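Local coordinates for protein isocitrate dehydrogenase [NAD] subunit 2, mitochondrial (Saccharomyces cerevisiae, PDB 3BLX) that serves the citric acid cycle as one of two kinds of subunit in an octameric, allosteric enzyme that oxidises isocitrate with NAD+ to 2-oxoglutarate and CO2, and also binds RNA, at residues P17-Y22 and P50-S55; T23-E28 and T78-A83; K41-A46 and E348-R353; G108-V113 and I270-S275. One frame throughout, in Å; residues are numbered along the deposited sequence.

Contact 1: P17-Y22 and P50-S55; sequences PSTGKY and PIEWES
Two backbone bonds join the end of the 17-22 turn to the start of strand 51-52 in parallel register, Y22 lying beside I51. Y22 N gives its hydrogen to P50 O at 2.6 Å, from well above the carbonyl plane. The return bond, from E52 N to Y22 O at 3.0 Å, is straighter (162°) and lies in the plane of the acceptor. Y22 O also receives the CA-H of I51, so both neighbours I51 and E52 meet this one carbonyl.

K21 trails along the edge of the pair. Its CB lies 3.9 Å from E52 OE1 and about as near P50 O. With CG anti to the carbonyl carbon (chi1 -75°), the chain starts across the P50-I51 peptide, CG standing 4.1 Å from I51 N. Extended from there, CD passes I51 O, and NZ ends 4.2 Å from that same oxygen, a loose approach rather than a bond. Y22 and P50 run side by side in the same direction, ring atom CD1 of Y22 3.9 Å from CB of P50, while P50 O sits at the ring edge. E52 takes the crowded first torsion (58°), which brings its carboxylate tip to tip with T19; the hydroxyl of T19 is nevertheless bonded to N16.

Strands 22-23 and 51-52, joined through helix 33-45, form a beta-alpha-beta unit at the protein surface, with I51 packed inward against F44 of that helix and against L306 and M309 of helix 296-309.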
loop_
_atom_site.group_PDB
_atom_site.type_symbol
_atom_site.label_atom_id
_atom_site.label_comp_id
_atom_site.label_asym_id
_atom_site.label_seq_id
_atom_site.Cartn_x
_atom_site.Cartn_y
_atom_site.Cartn_z
ATOM N N PRO B 17 -10.123 -39.326 -60.042
ATOM C CA PRO B 17 -10.437 -40.446 -60.940
ATOM C C PRO B 17 -10.969 -39.976 -62.296
ATOM O O PRO B 17 -10.636 -40.563 -63.333
ATOM C CB PRO B 17 -11.531 -41.205 -60.180
ATOM C CG PRO B 17 -11.265 -40.908 -58.741
ATOM C CD PRO B 17 -10.730 -39.498 -58.705
ATOM N N SER B 18 -11.775 -38.917 -62.279
ATOM C CA SER B 18 -12.399 -38.396 -63.493
ATOM C C SER B 18 -11.577 -37.316 -64.203
ATOM O O SER B 18 -11.203 -37.491 -65.369
ATOM C CB SER B 18 -13.797 -37.863 -63.178
ATOM O OG SER B 18 -13.736 -36.879 -62.159
ATOM N N THR B 19 -11.297 -36.210 -63.504
ATOM C CA THR B 19 -10.644 -35.036 -64.108
ATOM C C THR B 19 -9.145 -35.232 -64.430
ATOM O O THR B 19 -8.584 -34.520 -65.274
ATOM C CB THR B 19 -10.823 -33.752 -63.233
ATOM O OG1 THR B 19 -12.112 -33.756 -62.615
ATOM C CG2 THR B 19 -10.681 -32.489 -64.081
ATOM N N GLY B 20 -8.506 -36.199 -63.768
ATOM C CA GLY B 20 -7.072 -36.400 -63.913
ATOM C C GLY B 20 -6.321 -35.260 -63.252
ATOM O O GLY B 20 -5.184 -34.951 -63.607
ATOM N N LYS B 21 -6.986 -34.632 -62.287
ATOM C CA LYS B 21 -6.460 -33.469 -61.591
ATOM C C LYS B 21 -6.450 -33.718 -60.086
ATOM O O LYS B 21 -7.456 -34.148 -59.518
ATOM C CB LYS B 21 -7.326 -32.243 -61.888
ATOM C CG LYS B 21 -7.137 -31.631 -63.268
ATOM C CD LYS B 21 -7.806 -30.259 -63.346
ATOM C CE LYS B 21 -7.327 -29.467 -64.559
ATOM N NZ LYS B 21 -7.654 -28.008 -64.483
ATOM N N TYR B 22 -5.314 -33.442 -59.447
ATOM C CA TYR B 22 -5.174 -33.577 -57.997
ATOM C C TYR B 22 -6.028 -32.559 -57.241
ATOM O O TYR B 22 -6.097 -31.387 -57.622
ATOM C CB TYR B 22 -3.714 -33.388 -57.590
ATOM C CG TYR B 22 -2.786 -34.477 -58.054
ATOM C CD1 TYR B 22 -1.994 -34.311 -59.189
ATOM C CD2 TYR B 22 -2.688 -35.668 -57.353
ATOM C CE1 TYR B 22 -1.138 -35.304 -59.611
ATOM C CE2 TYR B 22 -1.835 -36.668 -57.768
ATOM C CZ TYR B 22 -1.066 -36.483 -58.898
ATOM O OH TYR B 22 -0.216 -37.481 -59.309
ATOM N N PRO B 50 -1.989 -30.049 -63.021
ATOM C CA PRO B 50 -3.023 -31.032 -62.652
ATOM C C PRO B 50 -3.679 -30.789 -61.289
ATOM O O PRO B 50 -3.668 -31.686 -60.454
ATOM C CB PRO B 50 -2.247 -32.351 -62.590
ATOM C CG PRO B 50 -0.967 -32.093 -63.319
ATOM C CD PRO B 50 -0.656 -30.658 -63.142
ATOM N N ILE B 51 -4.259 -29.613 -61.078
ATOM C CA ILE B 51 -4.791 -29.253 -59.767
ATOM C C ILE B 51 -6.133 -28.514 -59.834
ATOM O O ILE B 51 -6.287 -27.530 -60.565
ATOM C CB ILE B 51 -3.764 -28.400 -58.967
ATOM C CG1 ILE B 51 -2.495 -29.203 -58.694
ATOM C CG2 ILE B 51 -4.363 -27.901 -57.653
ATOM C CD1 ILE B 51 -1.364 -28.370 -58.198
ATOM N N GLU B 52 -7.100 -29.009 -59.065
ATOM C CA GLU B 52 -8.362 -28.320 -58.848
ATOM C C GLU B 52 -8.436 -27.894 -57.378
ATOM O O GLU B 52 -8.179 -28.694 -56.477
ATOM C CB GLU B 52 -9.539 -29.234 -59.205
ATOM C CG GLU B 52 -9.563 -30.538 -58.422
ATOM C CD GLU B 52 -10.629 -31.504 -58.898
ATOM O OE1 GLU B 52 -10.799 -31.663 -60.131
ATOM O OE2 GLU B 52 -11.285 -32.110 -58.026
ATOM N N TRP B 53 -8.784 -26.634 -57.142
ATOM C CA TRP B 53 -8.831 -26.093 -55.792
ATOM C C TRP B 53 -10.066 -26.514 -54.992
ATOM O O TRP B 53 -10.814 -27.386 -55.414
ATOM C CB TRP B 53 -8.731 -24.583 -55.865
ATOM C CG TRP B 53 -7.519 -24.133 -56.635
ATOM C CD1 TRP B 53 -7.501 -23.405 -57.789
ATOM C CD2 TRP B 53 -6.144 -24.394 -56.305
ATOM N NE1 TRP B 53 -6.205 -23.187 -58.193
ATOM C CE2 TRP B 53 -5.355 -23.782 -57.300
ATOM C CE3 TRP B 53 -5.504 -25.078 -55.260
ATOM C CZ2 TRP B 53 -3.966 -23.829 -57.279
ATOM C CZ3 TRP B 53 -4.126 -25.119 -55.246
ATOM C CH2 TRP B 53 -3.372 -24.500 -56.245
ATOM N N GLU B 54 -10.269 -25.897 -53.832
ATOM C CA GLU B 54 -11.359 -26.274 -52.941
ATOM C C GLU B 54 -11.358 -25.381 -51.709
ATOM O O GLU B 54 -11.295 -25.868 -50.591
ATOM C CB GLU B 54 -11.222 -27.742 -52.521
ATOM C CG GLU B 54 -12.445 -28.314 -51.793
ATOM C CD GLU B 54 -12.382 -29.832 -51.603
ATOM O OE1 GLU B 54 -11.576 -30.495 -52.295
ATOM O OE2 GLU B 54 -13.147 -30.366 -50.764
ATOM N N SER B 55 -11.438 -24.076 -51.920
ATOM C CA SER B 55 -11.262 -23.107 -50.842
ATOM C C SER B 55 -11.976 -23.481 -49.546
ATOM O O SER B 55 -13.178 -23.734 -49.548
ATOM C CB SER B 55 -11.674 -21.708 -51.307
ATOM O OG SER B 55 -12.819 -21.766 -52.135
#

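Contact 2: T23-E28 and T78-A83; sequences TVSFIE and TKNLVA
N80, in the last turn of helix 71-80, is the first residue of 78-83 to engage the 23-28 strand end and loop. Its CG is anti to the carbonyl carbon (chi1 -63°), which lays CB against T23 O at 3.6 Å and sends the amide across the T23 side chain at about a right angle. One end of the amide donates: ND2 bonds S25 OG at 2.9 Å, tilted 30° out of the amide plane, and also reaches E54. At the other end OD1 takes a weak bond from T23 OG1 at 3.4 Å. These contacts probably fix the rotation of the buried amide, and S76 holds S25 OG as well. L81 then leaves the helix with positive phi, turning the chain into the strand. V82 O accepts S25 N at 3.3 Å in its carbonyl plane, while V82 CG1 meets V24 CG1 at 4.1 Å, the two valines running alongside each other. At A83 the methyl touches S25 CB at 4.0 Å. A helix thus turns directly into strand 82-85, an outer strand of the mixed sheet within this chain, in the alpha/beta core expected of the large domain in the isocitrate/isopropylmalate dehydrogenase family.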
loop_
_atom_site.group_PDB
_atom_site.type_symbol
_atom_site.label_atom_id
_atom_site.label_comp_id
_atom_site.label_asym_id
_atom_site.label_seq_id
_atom_site.Cartn_x
_atom_site.Cartn_y
_atom_site.Cartn_z
ATOM N N THR B 23 -6.669 -33.009 -56.165
ATOM C CA THR B 23 -7.425 -32.115 -55.292
ATOM C C THR B 23 -6.518 -31.452 -54.246
ATOM O O THR B 23 -5.769 -32.135 -53.546
ATOM C CB THR B 23 -8.570 -32.866 -54.584
ATOM O OG1 THR B 23 -8.178 -34.226 -54.343
ATOM C CG2 THR B 23 -9.817 -32.859 -55.446
ATOM N N VAL B 24 -6.593 -30.125 -54.149
ATOM C CA VAL B 24 -5.806 -29.345 -53.193
ATOM C C VAL B 24 -6.635 -28.274 -52.445
ATOM O O VAL B 24 -7.130 -27.330 -53.058
ATOM C CB VAL B 24 -4.629 -28.655 -53.906
ATOM C CG1 VAL B 24 -3.925 -27.693 -52.964
ATOM C CG2 VAL B 24 -3.654 -29.681 -54.452
ATOM N N SER B 25 -6.772 -28.414 -51.126
ATOM C CA SER B 25 -7.511 -27.438 -50.323
ATOM C C SER B 25 -6.838 -26.083 -50.440
ATOM O O SER B 25 -5.649 -26.014 -50.700
ATOM C CB SER B 25 -7.559 -27.873 -48.863
ATOM O OG SER B 25 -8.168 -29.138 -48.703
ATOM N N PHE B 26 -7.579 -25.000 -50.261
ATOM C CA PHE B 26 -6.935 -23.699 -50.339
ATOM C C PHE B 26 -6.817 -22.887 -49.032
ATOM O O PHE B 26 -5.751 -22.852 -48.425
ATOM C CB PHE B 26 -7.519 -22.851 -51.449
ATOM C CG PHE B 26 -6.507 -21.970 -52.097
ATOM C CD1 PHE B 26 -5.909 -22.345 -53.280
ATOM C CD2 PHE B 26 -6.116 -20.783 -51.504
ATOM C CE1 PHE B 26 -4.958 -21.544 -53.876
ATOM C CE2 PHE B 26 -5.157 -19.978 -52.090
ATOM C CZ PHE B 26 -4.578 -20.360 -53.282
ATOM N N ILE B 27 -7.889 -22.235 -48.602
ATOM C CA ILE B 27 -7.798 -21.295 -47.484
ATOM C C ILE B 27 -7.136 -20.043 -47.991
ATOM O O ILE B 27 -5.951 -19.849 -47.803
ATOM C CB ILE B 27 -6.947 -21.804 -46.293
ATOM C CG1 ILE B 27 -7.297 -23.242 -45.928
ATOM C CG2 ILE B 27 -7.089 -20.857 -45.080
ATOM C CD1 ILE B 27 -6.411 -23.825 -44.873
ATOM N N GLU B 28 -7.910 -19.189 -48.636
ATOM C CA GLU B 28 -7.371 -17.974 -49.206
ATOM C C GLU B 28 -7.031 -16.958 -48.135
ATOM O O GLU B 28 -6.276 -16.025 -48.383
ATOM C CB GLU B 28 -8.357 -17.388 -50.220
ATOM C CG GLU B 28 -8.837 -18.421 -51.233
ATOM C CD GLU B 28 -9.467 -17.809 -52.471
ATOM O OE1 GLU B 28 -9.659 -16.570 -52.496
ATOM O OE2 GLU B 28 -9.768 -18.577 -53.413
ATOM N N THR B 78 -8.163 -33.270 -44.563
ATOM C CA THR B 78 -7.819 -34.648 -44.199
ATOM C C THR B 78 -7.901 -35.550 -45.426
ATOM O O THR B 78 -7.161 -36.534 -45.558
ATOM C CB THR B 78 -8.761 -35.218 -43.119
ATOM O OG1 THR B 78 -8.708 -34.401 -41.944
ATOM C CG2 THR B 78 -8.366 -36.651 -42.763
ATOM N N LYS B 79 -8.814 -35.203 -46.322
ATOM C CA LYS B 79 -9.042 -35.983 -47.525
ATOM C C LYS B 79 -8.010 -35.678 -48.599
ATOM O O LYS B 79 -7.488 -36.591 -49.225
ATOM C CB LYS B 79 -10.437 -35.707 -48.080
ATOM C CG LYS B 79 -10.720 -36.399 -49.419
ATOM C CD LYS B 79 -11.628 -35.547 -50.313
ATOM C CE LYS B 79 -12.822 -34.983 -49.536
ATOM N NZ LYS B 79 -13.442 -33.813 -50.234
ATOM N N ASN B 80 -7.735 -34.396 -48.819
ATOM C CA ASN B 80 -6.820 -33.977 -49.881
ATOM C C ASN B 80 -5.346 -34.191 -49.541
ATOM O O ASN B 80 -4.516 -34.369 -50.438
ATOM C CB ASN B 80 -7.051 -32.514 -50.232
ATOM C CG ASN B 80 -8.427 -32.267 -50.791
ATOM O OD1 ASN B 80 -9.120 -33.198 -51.197
ATOM N ND2 ASN B 80 -8.835 -31.008 -50.813
ATOM N N LEU B 81 -5.035 -34.164 -48.245
ATOM C CA LEU B 81 -3.680 -34.403 -47.730
ATOM C C LEU B 81 -2.713 -33.238 -47.987
ATOM O O LEU B 81 -1.554 -33.272 -47.549
ATOM C CB LEU B 81 -3.097 -35.714 -48.272
ATOM C CG LEU B 81 -3.831 -37.023 -47.969
ATOM C CD1 LEU B 81 -2.982 -38.205 -48.398
ATOM C CD2 LEU B 81 -4.215 -37.146 -46.494
ATOM N N VAL B 82 -3.196 -32.217 -48.697
ATOM C CA VAL B 82 -2.409 -31.021 -48.964
ATOM C C VAL B 82 -3.276 -29.776 -48.919
ATOM O O VAL B 82 -4.446 -29.824 -49.298
ATOM C CB VAL B 82 -1.721 -31.099 -50.321
ATOM C CG1 VAL B 82 -1.186 -29.757 -50.719
ATOM C CG2 VAL B 82 -0.597 -32.080 -50.252
ATOM N N ALA B 83 -2.705 -28.674 -48.435
ATOM C CA ALA B 83 -3.377 -27.376 -48.402
ATOM C C ALA B 83 -2.367 -26.283 -48.681
ATOM O O ALA B 83 -1.172 -26.480 -48.483
ATOM C CB ALA B 83 -4.035 -27.140 -47.061
#

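Contact 3: K41-A46 and E348-R353; sequences KKIFSA and EAVIKR
The phenyl group of F44 is the one aromatic ring in the two helical turns, and it is directed off this interface: it meets the W53 ring with the planes inclined by about 35°, and it also touches S302 and L306 of helix 296-309. A second flat group, the guanidinium of R353, lies along its own helix and does not meet 41-46.

What joins the segments is aliphatic, with no hydrogen bond between them. I43 carries the centre. Its CG1 is anti to the carbonyl carbon (chi1 -60°) and the chain runs on extended, so that CD1 comes to 3.5 Å from V350 CG1, the two side chains crossing at about a right angle. Nearer the backbone, I43 CG1 lies 4.2 Å from I351 CG1, and those two isoleucines cross obliquely. I351 uses both of its branches on the facing helix: CG2 packs on A46 CB at 3.5 Å, while CD1 reaches over the turn to 3.7 Å from K42 O. An alanine at I43 would probably loosen this join, because the delta methyl on V350 and the CG1 contact with I351 would both be lost.

The axes of the two short helical pieces run nearly parallel, 19° apart, with a closest approach of 9.9 Å. Helix 33-45, near the N-terminus, is thereby held beside helix 343-352 at the end of the chain. A46 touches the terminal L354, while I318 and I326 of helix 312-326 pack against I43 and V350 respectively, and L299 of helix 296-309 meets I43 as well.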
loop_
_atom_site.group_PDB
_atom_site.type_symbol
_atom_site.label_atom_id
_atom_site.label_comp_id
_atom_site.label_asym_id
_atom_site.label_seq_id
_atom_site.Cartn_x
_atom_site.Cartn_y
_atom_site.Cartn_z
ATOM N N LYS B 41 -3.755 -18.994 -58.716
ATOM C CA LYS B 41 -4.629 -19.793 -59.559
ATOM C C LYS B 41 -4.415 -19.477 -61.052
ATOM O O LYS B 41 -4.412 -20.378 -61.897
ATOM C CB LYS B 41 -6.090 -19.571 -59.146
ATOM C CG LYS B 41 -6.416 -20.029 -57.728
ATOM C CD LYS B 41 -7.823 -19.609 -57.290
ATOM C CE LYS B 41 -8.214 -20.312 -55.993
ATOM N NZ LYS B 41 -9.674 -20.328 -55.734
ATOM N N LYS B 42 -4.214 -18.197 -61.362
ATOM C CA LYS B 42 -3.986 -17.741 -62.735
ATOM C C LYS B 42 -2.649 -18.217 -63.314
ATOM O O LYS B 42 -2.482 -18.306 -64.533
ATOM C CB LYS B 42 -4.058 -16.209 -62.815
ATOM C CG LYS B 42 -5.453 -15.614 -62.609
ATOM C CD LYS B 42 -5.481 -14.100 -62.886
ATOM C CE LYS B 42 -6.883 -13.532 -62.718
ATOM N NZ LYS B 42 -6.924 -12.076 -63.027
ATOM N N ILE B 43 -1.694 -18.498 -62.433
ATOM C CA ILE B 43 -0.378 -18.978 -62.838
ATOM C C ILE B 43 -0.351 -20.499 -62.822
ATOM O O ILE B 43 0.495 -21.120 -63.450
ATOM C CB ILE B 43 0.712 -18.427 -61.914
ATOM C CG1 ILE B 43 0.720 -16.902 -61.964
ATOM C CG2 ILE B 43 2.068 -18.932 -62.296
ATOM C CD1 ILE B 43 1.938 -16.283 -61.307
ATOM N N PHE B 44 -1.292 -21.103 -62.109
ATOM C CA PHE B 44 -1.381 -22.557 -62.057
ATOM C C PHE B 44 -2.218 -23.051 -63.233
ATOM O O PHE B 44 -1.980 -24.139 -63.770
ATOM C CB PHE B 44 -1.962 -23.029 -60.711
ATOM C CG PHE B 44 -0.913 -23.489 -59.710
ATOM C CD1 PHE B 44 0.236 -22.746 -59.485
ATOM C CD2 PHE B 44 -1.088 -24.657 -58.986
ATOM C CE1 PHE B 44 1.189 -23.166 -58.574
ATOM C CE2 PHE B 44 -0.134 -25.074 -58.073
ATOM C CZ PHE B 44 1.003 -24.326 -57.875
ATOM N N SER B 45 -3.191 -22.238 -63.636
ATOM C CA SER B 45 -3.996 -22.535 -64.819
ATOM C C SER B 45 -3.172 -22.268 -66.082
ATOM O O SER B 45 -3.125 -23.101 -66.989
ATOM C CB SER B 45 -5.287 -21.706 -64.828
ATOM O OG SER B 45 -6.211 -22.183 -65.799
ATOM N N ALA B 46 -2.504 -21.116 -66.116
ATOM C CA ALA B 46 -1.682 -20.708 -67.259
ATOM C C ALA B 46 -0.468 -21.596 -67.541
ATOM O O ALA B 46 0.080 -21.560 -68.640
ATOM C CB ALA B 46 -1.243 -19.257 -67.107
ATOM N N GLU B 348 0.903 -11.615 -64.697
ATOM C CA GLU B 348 1.023 -11.967 -66.113
ATOM C C GLU B 348 2.444 -11.738 -66.603
ATOM O O GLU B 348 2.892 -12.408 -67.521
ATOM C CB GLU B 348 -0.007 -11.219 -66.966
ATOM C CG GLU B 348 -0.105 -9.731 -66.646
ATOM C CD GLU B 348 -1.470 -9.150 -66.982
ATOM O OE1 GLU B 348 -1.655 -7.915 -66.839
ATOM O OE2 GLU B 348 -2.354 -9.938 -67.381
ATOM N N ALA B 349 3.164 -10.811 -65.968
ATOM C CA ALA B 349 4.588 -10.633 -66.246
ATOM C C ALA B 349 5.317 -11.934 -65.992
ATOM O O ALA B 349 6.318 -12.231 -66.633
ATOM C CB ALA B 349 5.173 -9.524 -65.394
ATOM N N VAL B 350 4.794 -12.710 -65.050
ATOM C CA VAL B 350 5.325 -14.026 -64.723
ATOM C C VAL B 350 4.815 -15.042 -65.720
ATOM O O VAL B 350 5.555 -15.924 -66.138
ATOM C CB VAL B 350 4.931 -14.449 -63.270
ATOM C CG1 VAL B 350 4.935 -15.978 -63.094
ATOM C CG2 VAL B 350 5.837 -13.780 -62.246
ATOM N N ILE B 351 3.546 -14.928 -66.104
ATOM C CA ILE B 351 2.973 -15.845 -67.090
ATOM C C ILE B 351 3.696 -15.691 -68.433
ATOM O O ILE B 351 3.729 -16.624 -69.242
ATOM C CB ILE B 351 1.443 -15.634 -67.283
ATOM C CG1 ILE B 351 0.712 -15.611 -65.938
ATOM C CG2 ILE B 351 0.857 -16.726 -68.171
ATOM C CD1 ILE B 351 -0.779 -15.341 -66.049
ATOM N N LYS B 352 4.279 -14.506 -68.651
ATOM C CA LYS B 352 5.077 -14.209 -69.847
ATOM C C LYS B 352 6.213 -15.215 -69.999
ATOM O O LYS B 352 6.263 -15.970 -70.970
ATOM C CB LYS B 352 5.668 -12.789 -69.791
ATOM C CG LYS B 352 4.673 -11.652 -70.024
ATOM C CD LYS B 352 3.887 -11.839 -71.319
ATOM C CE LYS B 352 2.824 -10.754 -71.492
ATOM N NZ LYS B 352 1.998 -10.975 -72.719
ATOM N N ARG B 353 7.126 -15.218 -69.030
ATOM C CA ARG B 353 8.263 -16.135 -69.050
ATOM C C ARG B 353 7.929 -17.489 -68.419
ATOM O O ARG B 353 8.810 -18.275 -68.093
ATOM C CB ARG B 353 9.490 -15.505 -68.385
ATOM C CG ARG B 353 9.192 -14.656 -67.194
ATOM C CD ARG B 353 8.876 -13.212 -67.570
ATOM N NE ARG B 353 10.036 -12.332 -67.434
ATOM C CZ ARG B 353 9.991 -10.998 -67.495
ATOM N NH1 ARG B 353 8.838 -10.364 -67.688
ATOM N NH2 ARG B 353 11.109 -10.291 -67.356
#

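Contact 4: G108-V113 and I270-S275; sequences GLFANV and IGHKIS
I270 O is gripped by two backbone donors, F110 N at 2.9 Å and A111 N at 3.2 Å, so that two residues of strand 109-117 face one of strand 266-271: a classic beta bulge. The A111 bond is nearly straight (170°) and in the carbonyl plane, whereas F110 N comes from above it. I270 N closes the antiparallel pair with A111 O at 2.7 Å.

Around this core, F110 takes the crowded first torsion (chi1 61°), which folds its ring back so that I270 O lies 3.6 Å above one face, towards the rim. Its CZ touches I270 CG2 at 4.2 Å, and CE2 stands over the centre of one face of the poorly ordered H272. A serine at F110 would probably leave the bulge carbonyl less covered, since the ring face over I270 O and the touch of CZ on I270 CG2 would be gone. On the far end of I270, CD1 meets V113 CG2 at 4.0 Å.

Further out, L109 CD2 lies 3.6 Å from G271 N, which bonds I274 O within its own turn. G271, which has no side chain, also lies close against G108 O. G108 ends helix 99-107 in a Schellman motif, and L109 lies near R104, a probable substrate-binding residue. Strand 109-117 is flanked in the mixed sheet by 266-271 and 130-136, with R167 and Y171 of helix 162-178 packed on F110 and I270 respectively.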
loop_
_atom_site.group_PDB
_atom_site.type_symbol
_atom_site.label_atom_id
_atom_site.label_comp_id
_atom_site.label_asym_id
_atom_site.label_seq_id
_atom_site.Cartn_x
_atom_site.Cartn_y
_atom_site.Cartn_z
ATOM N N GLY B 108 -1.598 -32.833 -37.109
ATOM C CA GLY B 108 -0.404 -33.571 -36.755
ATOM C C GLY B 108 0.851 -33.035 -37.409
ATOM O O GLY B 108 1.736 -33.821 -37.781
ATOM N N LEU B 109 0.926 -31.708 -37.555
ATOM C CA LEU B 109 2.087 -31.057 -38.160
ATOM C C LEU B 109 3.230 -30.925 -37.163
ATOM O O LEU B 109 3.101 -30.243 -36.160
ATOM C CB LEU B 109 1.711 -29.682 -38.698
ATOM C CG LEU B 109 0.435 -29.641 -39.526
ATOM C CD1 LEU B 109 0.182 -28.232 -40.004
ATOM C CD2 LEU B 109 0.492 -30.608 -40.703
ATOM N N PHE B 110 4.355 -31.565 -37.447
ATOM C CA PHE B 110 5.423 -31.628 -36.470
ATOM C C PHE B 110 6.667 -30.856 -36.916
ATOM O O PHE B 110 7.478 -30.449 -36.086
ATOM C CB PHE B 110 5.752 -33.088 -36.130
ATOM C CG PHE B 110 6.219 -33.880 -37.306
ATOM C CD1 PHE B 110 7.549 -33.836 -37.698
ATOM C CD2 PHE B 110 5.330 -34.646 -38.040
ATOM C CE1 PHE B 110 7.983 -34.551 -38.807
ATOM C CE2 PHE B 110 5.763 -35.370 -39.148
ATOM C CZ PHE B 110 7.088 -35.321 -39.530
ATOM N N ALA B 111 6.818 -30.643 -38.216
ATOM C CA ALA B 111 8.013 -29.971 -38.732
ATOM C C ALA B 111 7.655 -28.746 -39.531
ATOM O O ALA B 111 6.710 -28.762 -40.313
ATOM C CB ALA B 111 8.826 -30.911 -39.579
ATOM N N ASN B 112 8.421 -27.685 -39.333
ATOM C CA ASN B 112 8.260 -26.446 -40.078
ATOM C C ASN B 112 9.518 -26.235 -40.917
ATOM O O ASN B 112 10.596 -26.126 -40.367
ATOM C CB ASN B 112 8.049 -25.271 -39.106
ATOM C CG ASN B 112 7.777 -23.945 -39.811
ATOM O OD1 ASN B 112 8.580 -23.012 -39.750
ATOM N ND2 ASN B 112 6.642 -23.858 -40.479
ATOM N N VAL B 113 9.377 -26.201 -42.242
ATOM C CA VAL B 113 10.513 -26.005 -43.136
ATOM C C VAL B 113 10.581 -24.568 -43.611
ATOM O O VAL B 113 9.634 -24.077 -44.187
ATOM C CB VAL B 113 10.409 -26.917 -44.328
ATOM C CG1 VAL B 113 11.616 -26.744 -45.226
ATOM C CG2 VAL B 113 10.267 -28.349 -43.837
ATOM N N ILE B 270 4.928 -29.725 -42.125
ATOM C CA ILE B 270 4.814 -31.110 -42.546
ATOM C C ILE B 270 4.253 -31.976 -41.437
ATOM O O ILE B 270 4.748 -31.932 -40.314
ATOM C CB ILE B 270 6.174 -31.679 -43.031
ATOM C CG1 ILE B 270 6.457 -31.228 -44.468
ATOM C CG2 ILE B 270 6.174 -33.180 -42.994
ATOM C CD1 ILE B 270 6.644 -29.742 -44.623
ATOM N N GLY B 271 3.202 -32.737 -41.751
ATOM C CA GLY B 271 2.693 -33.758 -40.856
ATOM C C GLY B 271 2.874 -35.162 -41.403
ATOM O O GLY B 271 3.336 -35.337 -42.520
ATOM N N HIS B 272 2.490 -36.164 -40.619
ATOM C CA HIS B 272 2.653 -37.557 -41.023
ATOM C C HIS B 272 1.945 -37.852 -42.344
ATOM O O HIS B 272 2.459 -38.610 -43.183
ATOM C CB HIS B 272 2.182 -38.514 -39.918
ATOM C CG HIS B 272 3.214 -38.779 -38.858
ATOM N ND1 HIS B 272 4.331 -39.559 -39.082
ATOM C CD2 HIS B 272 3.291 -38.378 -37.563
ATOM C CE1 HIS B 272 5.050 -39.624 -37.974
ATOM N NE2 HIS B 272 4.440 -38.918 -37.036
ATOM N N LYS B 273 0.778 -37.244 -42.541
ATOM C CA LYS B 273 0.066 -37.398 -43.805
ATOM C C LYS B 273 -0.290 -36.053 -44.445
ATOM O O LYS B 273 -0.060 -35.850 -45.639
ATOM C CB LYS B 273 -1.174 -38.278 -43.622
ATOM C CG LYS B 273 -2.007 -37.935 -42.400
ATOM C CD LYS B 273 -3.369 -38.627 -42.441
ATOM C CE LYS B 273 -4.301 -38.088 -41.358
ATOM N NZ LYS B 273 -5.700 -38.558 -41.549
ATOM N N ILE B 274 -0.840 -35.135 -43.653
ATOM C CA ILE B 274 -1.199 -33.807 -44.165
ATOM C C ILE B 274 0.013 -32.872 -44.169
ATOM O O ILE B 274 0.936 -33.052 -43.382
ATOM C CB ILE B 274 -2.345 -33.136 -43.343
ATOM C CG1 ILE B 274 -3.580 -34.040 -43.235
ATOM C CG2 ILE B 274 -2.749 -31.821 -43.950
ATOM C CD1 ILE B 274 -3.668 -34.807 -41.918
ATOM N N SER B 275 0.012 -31.886 -45.061
ATOM C CA SER B 275 1.055 -30.860 -45.095
ATOM C C SER B 275 0.500 -29.552 -45.621
ATOM O O SER B 275 -0.098 -29.504 -46.684
ATOM C CB SER B 275 2.238 -31.298 -45.964
ATOM O OG SER B 275 3.006 -32.300 -45.329
#

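Along the chain, contacts 1, 2 and 3 interleave: the first segments of all three and the second of contact 1 fall within residues 17-55. Contact 3 brings the C-terminal helix 343-352 back to that region, and contact 4 is nested inside the loop it closes. Centres of contacts 1 and 2 are 11 Å apart, linked through E54-N80 and the E52-V24 backbone. K41 joins contacts 2 and 3 by a salt bridge with E28. Contact 2 meets contact 4, 13 Å away between centres, where strands 82-85 and 275-279 pair in the mixed sheet. Contacts 3 and 4 are 29 Å apart between centres; of the two, contact 4 borders the probable substrate-binding arginines R104 and R114.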